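Local coordinates for protein N-acetyl-beta-D glucosaminidase (Rhizomucor miehei CAU432, PDB 4ZM6) that probably cleaves terminal N-acetylglucosamine residues with a family 3 glycosidase domain and transfers acetyl groups from acetyl-CoA to glucosamine with a GCN5-related domain, at residues A[292-297]-A[330-335]; A[296-299]-A[304-307]. All coordinates share one frame; numbering follows the deposited sequence.

Interaction 1 of 2, residues A[292-297]-A[330-335]; sequences GNDMAM and LQRVAQ
A buried salt bridge between D294 and R332 ties the loop before strand 296-298 to helix 323-340 within the barrel domain of this family 3 glycosidase. D294 lies in the loop leading into the strand, and R332 sits on the helix. The two side chains cross at about a right angle. D294 OD1 meets the edge of the guanidinium, near its plane, with R332 NH1 at 2.8 Å. The N-H...O angle is only 122°, and the hydrogen bond within the ion pair is weak. The carboxylate and guanidinium planes are turned 32° apart. D294 OD2 lies beside the arginine's aliphatic CD. Next to the ion pair, the M295 side chain faces V333 of the same helix in apolar packing, but the exact position of its methyl is doubtful.

The carboxylate has further partners. OD1 is hydrogen-bonded to S329 OG. OD2 accepts a hydrogen bond from the backbone N of I265 and forms a salt bridge with R256. Both oxygens are thus held, which fixes the group's rotation. Two arginines beside it would probably favour the charged form of D294 and offset its burial.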
loop_
_atom_site.group_PDB
_atom_site.type_symbol
_atom_site.label_atom_id
_atom_site.label_comp_id
_atom_site.label_asym_id
_atom_site.label_seq_id
_atom_site.Cartn_x
_atom_site.Cartn_y
_atom_site.Cartn_z
ATOM N N GLY A 292 24.200 -5.673 18.752
ATOM C CA GLY A 292 23.392 -4.459 18.849
ATOM C C GLY A 292 22.135 -4.606 19.690
ATOM O O GLY A 292 21.377 -3.643 19.834
ATOM N N ASN A 293 21.895 -5.803 20.229
ATOM C CA ASN A 293 20.806 -6.010 21.182
ATOM C C ASN A 293 20.996 -5.117 22.403
ATOM O O ASN A 293 22.127 -4.900 22.851
ATOM C CB ASN A 293 20.742 -7.469 21.644
ATOM C CG ASN A 293 20.125 -8.392 20.611
ATOM O OD1 ASN A 293 18.902 -8.520 20.533
ATOM N ND2 ASN A 293 20.966 -9.070 19.836
ATOM N N ASP A 294 19.893 -4.594 22.930
ATOM C CA ASP A 294 19.926 -3.849 24.179
ATOM C C ASP A 294 19.805 -4.770 25.390
ATOM O O ASP A 294 20.122 -4.365 26.501
ATOM C CB ASP A 294 18.789 -2.827 24.219
ATOM C CG ASP A 294 18.975 -1.701 23.226
ATOM O OD1 ASP A 294 20.096 -1.166 23.124
ATOM O OD2 ASP A 294 17.995 -1.341 22.546
ATOM N N MET A 295 19.341 -5.999 25.190
ATOM C CA MET A 295 18.949 -6.839 26.314
ATOM C C MET A 295 19.146 -8.323 26.014
ATOM O O MET A 295 18.968 -8.759 24.873
ATOM C CB MET A 295 17.481 -6.558 26.656
ATOM C CG MET A 295 17.121 -6.750 28.119
ATOM S SD MET A 295 15.593 -5.916 28.592
ATOM C CE MET A 295 16.084 -4.212 28.372
ATOM N N ALA A 296 19.511 -9.089 27.044
ATOM C CA ALA A 296 19.732 -10.534 26.910
ATOM C C ALA A 296 18.822 -11.332 27.845
ATOM O O ALA A 296 18.695 -11.020 29.030
ATOM C CB ALA A 296 21.190 -10.873 27.172
ATOM N N MET A 297 18.204 -12.371 27.297
ATOM C CA MET A 297 17.251 -13.187 28.030
ATOM C C MET A 297 17.906 -14.509 28.414
ATOM O O MET A 297 18.519 -15.173 27.574
ATOM C CB MET A 297 16.012 -13.429 27.167
ATOM C CG MET A 297 14.948 -14.321 27.787
ATOM S SD MET A 297 13.470 -14.349 26.754
ATOM C CE MET A 297 12.732 -15.927 27.180
ATOM N N LEU A 330 21.362 1.363 27.908
ATOM C CA LEU A 330 20.874 1.683 29.253
ATOM C C LEU A 330 19.900 2.862 29.241
ATOM O O LEU A 330 18.970 2.920 30.045
ATOM C CB LEU A 330 22.055 1.987 30.180
ATOM C CG LEU A 330 22.909 0.765 30.527
ATOM C CD1 LEU A 330 24.325 1.161 30.923
ATOM C CD2 LEU A 330 22.242 -0.038 31.633
ATOM N N GLN A 331 20.135 3.796 28.325
ATOM C CA GLN A 331 19.228 4.918 28.077
ATOM C C GLN A 331 17.860 4.430 27.564
ATOM O O GLN A 331 16.815 4.878 28.046
ATOM C CB GLN A 331 19.885 5.897 27.080
ATOM C CG GLN A 331 18.981 6.949 26.446
ATOM C CD GLN A 331 18.931 8.257 27.221
ATOM O OE1 GLN A 331 18.994 9.342 26.632
ATOM N NE2 GLN A 331 18.812 8.165 28.545
ATOM N N ARG A 332 17.874 3.517 26.592
ATOM C CA ARG A 332 16.641 2.967 26.016
ATOM C C ARG A 332 15.835 2.177 27.040
ATOM O O ARG A 332 14.599 2.210 27.027
ATOM C CB ARG A 332 16.950 2.067 24.815
ATOM C CG ARG A 332 17.422 2.808 23.573
ATOM C CD ARG A 332 17.544 1.863 22.388
ATOM N NE ARG A 332 18.369 2.401 21.300
ATOM C CZ ARG A 332 19.656 2.112 21.085
ATOM N NH1 ARG A 332 20.321 1.276 21.876
ATOM N NH2 ARG A 332 20.287 2.664 20.059
ATOM N N VAL A 333 16.538 1.466 27.918
ATOM C CA VAL A 333 15.895 0.673 28.968
ATOM C C VAL A 333 15.330 1.573 30.069
ATOM O O VAL A 333 14.296 1.260 30.656
ATOM C CB VAL A 333 16.873 -0.350 29.579
ATOM C CG1 VAL A 333 16.206 -1.133 30.706
ATOM C CG2 VAL A 333 17.380 -1.293 28.501
ATOM N N ALA A 334 16.016 2.678 30.351
ATOM C CA ALA A 334 15.501 3.685 31.278
ATOM C C ALA A 334 14.207 4.291 30.729
ATOM O O ALA A 334 13.185 4.315 31.419
ATOM C CB ALA A 334 16.538 4.772 31.519
ATOM N N GLN A 335 14.258 4.762 29.484
ATOM C CA GLN A 335 13.074 5.287 28.796
ATOM C C GLN A 335 11.901 4.306 28.851
ATOM O O GLN A 335 10.773 4.695 29.164
ATOM C CB GLN A 335 13.403 5.628 27.334
ATOM C CG GLN A 335 14.025 7.005 27.140
ATOM C CD GLN A 335 14.849 7.115 25.862
ATOM O OE1 GLN A 335 15.775 6.335 25.635
ATOM N NE2 GLN A 335 14.522 8.097 25.028
#

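Interaction 2 of 2, residues A[296-299]-A[304-307]; sequences AMIS and FQKD
I298 and Q305 lie alongside each other, pointing opposite ways, and this side-by-side packing carries most of the contact. I298 is the last residue of strand 296-298. Its CA-CB bond points toward the helix that follows. The touching branch is the CG2 methyl, which is anti to the backbone N (the other branch, CG1, has chi1 -44°). I298 CG2 rests against the aliphatic part of Q305, 3.6 Å from Q305 CG. I298 CB lies 3.9 Å from the same Q305 CG. The glutamine leaves its backbone with CG anti to its own carbonyl carbon (chi1 -68°) and is extended beyond that point. It therefore runs alongside the isoleucine and on past the end of the strand. Q305 CG also passes 3.8 Å from I298 O, and Q305 CD lies 3.7 Å from that same I298 O. The polar end of Q305 thus sits beside the strand's final carbonyl.

F304 adds a lighter touch. Its CB approaches the same methyl of I298, with F304 CB 4.2 Å from I298 CG2. The side chains cross at a slant, and the ring leads away. F304 CG is already 5.2 Å from I298 CG2. The contact with F304 is therefore made by its CB and not by the aromatic face.

This is the packing of a strand on the next helix in a beta-alpha barrel unit. A short loop links strand 296-298 to helix 304-318. I298 is hydrogen-bonded through its backbone to M18 of strand 17-19, which runs parallel to it. Q305 also packs on L33 of helix 28-37, while the F304 side chain rests on T281 and P282 of helix 281-291. The first turn of helix 304-318 thus touches both of these helices.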
loop_
_atom_site.group_PDB
_atom_site.type_symbol
_atom_site.label_atom_id
_atom_site.label_comp_id
_atom_site.label_asym_id
_atom_site.label_seq_id
_atom_site.Cartn_x
_atom_site.Cartn_y
_atom_site.Cartn_z
ATOM N N ALA A 296 19.511 -9.089 27.044
ATOM C CA ALA A 296 19.732 -10.534 26.910
ATOM C C ALA A 296 18.822 -11.332 27.845
ATOM O O ALA A 296 18.695 -11.020 29.030
ATOM C CB ALA A 296 21.190 -10.873 27.172
ATOM N N MET A 297 18.204 -12.371 27.297
ATOM C CA MET A 297 17.251 -13.187 28.030
ATOM C C MET A 297 17.906 -14.509 28.414
ATOM O O MET A 297 18.519 -15.173 27.574
ATOM C CB MET A 297 16.012 -13.429 27.167
ATOM C CG MET A 297 14.948 -14.321 27.787
ATOM S SD MET A 297 13.470 -14.349 26.754
ATOM C CE MET A 297 12.732 -15.927 27.180
ATOM N N ILE A 298 17.787 -14.876 29.689
ATOM C CA ILE A 298 18.323 -16.141 30.191
ATOM C C ILE A 298 17.306 -16.781 31.140
ATOM O O ILE A 298 17.477 -16.788 32.361
ATOM C CB ILE A 298 19.691 -15.956 30.892
ATOM C CG1 ILE A 298 20.606 -15.030 30.075
ATOM C CG2 ILE A 298 20.356 -17.311 31.106
ATOM C CD1 ILE A 298 21.977 -14.808 30.677
ATOM N N SER A 299 16.238 -17.315 30.558
ATOM C CA SER A 299 15.193 -17.984 31.327
ATOM C C SER A 299 15.689 -19.330 31.852
ATOM O O SER A 299 16.563 -19.943 31.248
ATOM C CB SER A 299 13.956 -18.200 30.455
ATOM N N PHE A 304 24.344 -20.309 34.160
ATOM C CA PHE A 304 24.549 -19.505 32.963
ATOM C C PHE A 304 24.368 -18.027 33.297
ATOM O O PHE A 304 25.145 -17.179 32.848
ATOM C CB PHE A 304 23.556 -19.906 31.869
ATOM C CG PHE A 304 23.663 -21.348 31.433
ATOM C CD1 PHE A 304 24.893 -21.913 31.121
ATOM C CD2 PHE A 304 22.524 -22.130 31.305
ATOM C CE1 PHE A 304 24.981 -23.234 30.711
ATOM C CE2 PHE A 304 22.606 -23.449 30.892
ATOM C CZ PHE A 304 23.837 -24.002 30.594
ATOM N N GLN A 305 23.337 -17.732 34.090
ATOM C CA GLN A 305 23.067 -16.370 34.566
ATOM C C GLN A 305 24.258 -15.801 35.338
ATOM O O GLN A 305 24.603 -14.627 35.183
ATOM C CB GLN A 305 21.808 -16.350 35.444
ATOM C CG GLN A 305 20.513 -16.623 34.687
ATOM C CD GLN A 305 19.367 -17.074 35.583
ATOM O OE1 GLN A 305 18.498 -17.836 35.154
ATOM N NE2 GLN A 305 19.354 -16.599 36.823
ATOM N N LYS A 306 24.883 -16.639 36.163
ATOM C CA LYS A 306 26.102 -16.261 36.880
ATOM C C LYS A 306 27.280 -16.082 35.921
ATOM O O LYS A 306 27.961 -15.052 35.952
ATOM C CB LYS A 306 26.448 -17.306 37.953
ATOM C CG LYS A 306 25.620 -17.200 39.229
ATOM C CD LYS A 306 26.311 -16.384 40.315
ATOM C CE LYS A 306 26.506 -14.933 39.899
ATOM N NZ LYS A 306 26.929 -14.070 41.032
ATOM N N ASP A 307 27.505 -17.086 35.072
ATOM C CA ASP A 307 28.594 -17.058 34.088
ATOM C C ASP A 307 28.491 -15.830 33.192
ATOM O O ASP A 307 29.424 -15.031 33.104
ATOM C CB ASP A 307 28.568 -18.315 33.203
ATOM C CG ASP A 307 28.949 -19.581 33.951
ATOM O OD1 ASP A 307 29.541 -19.496 35.048
ATOM O OD2 ASP A 307 28.650 -20.673 33.428
#

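The two segments overlap at A296 and M297, which make neither contact. Interaction 1 is made just before the strand, by D294 and M295, and reaches helix 323-340. Interaction 2 is made at the strand's last residue, I298, and reaches helix 304-318, the helix that comes first in the chain. Their centres are about 15 Å apart. The chemistry differs too: a buried ion pair with a methionine beside it in the first, mainly apolar packing in the second. Two successive helices thus pack on the two ends of the same strand and its lead-in loop. Both contacts lie away from the acetyl-CoA pocket, which belongs to the acetyltransferase part of the chain.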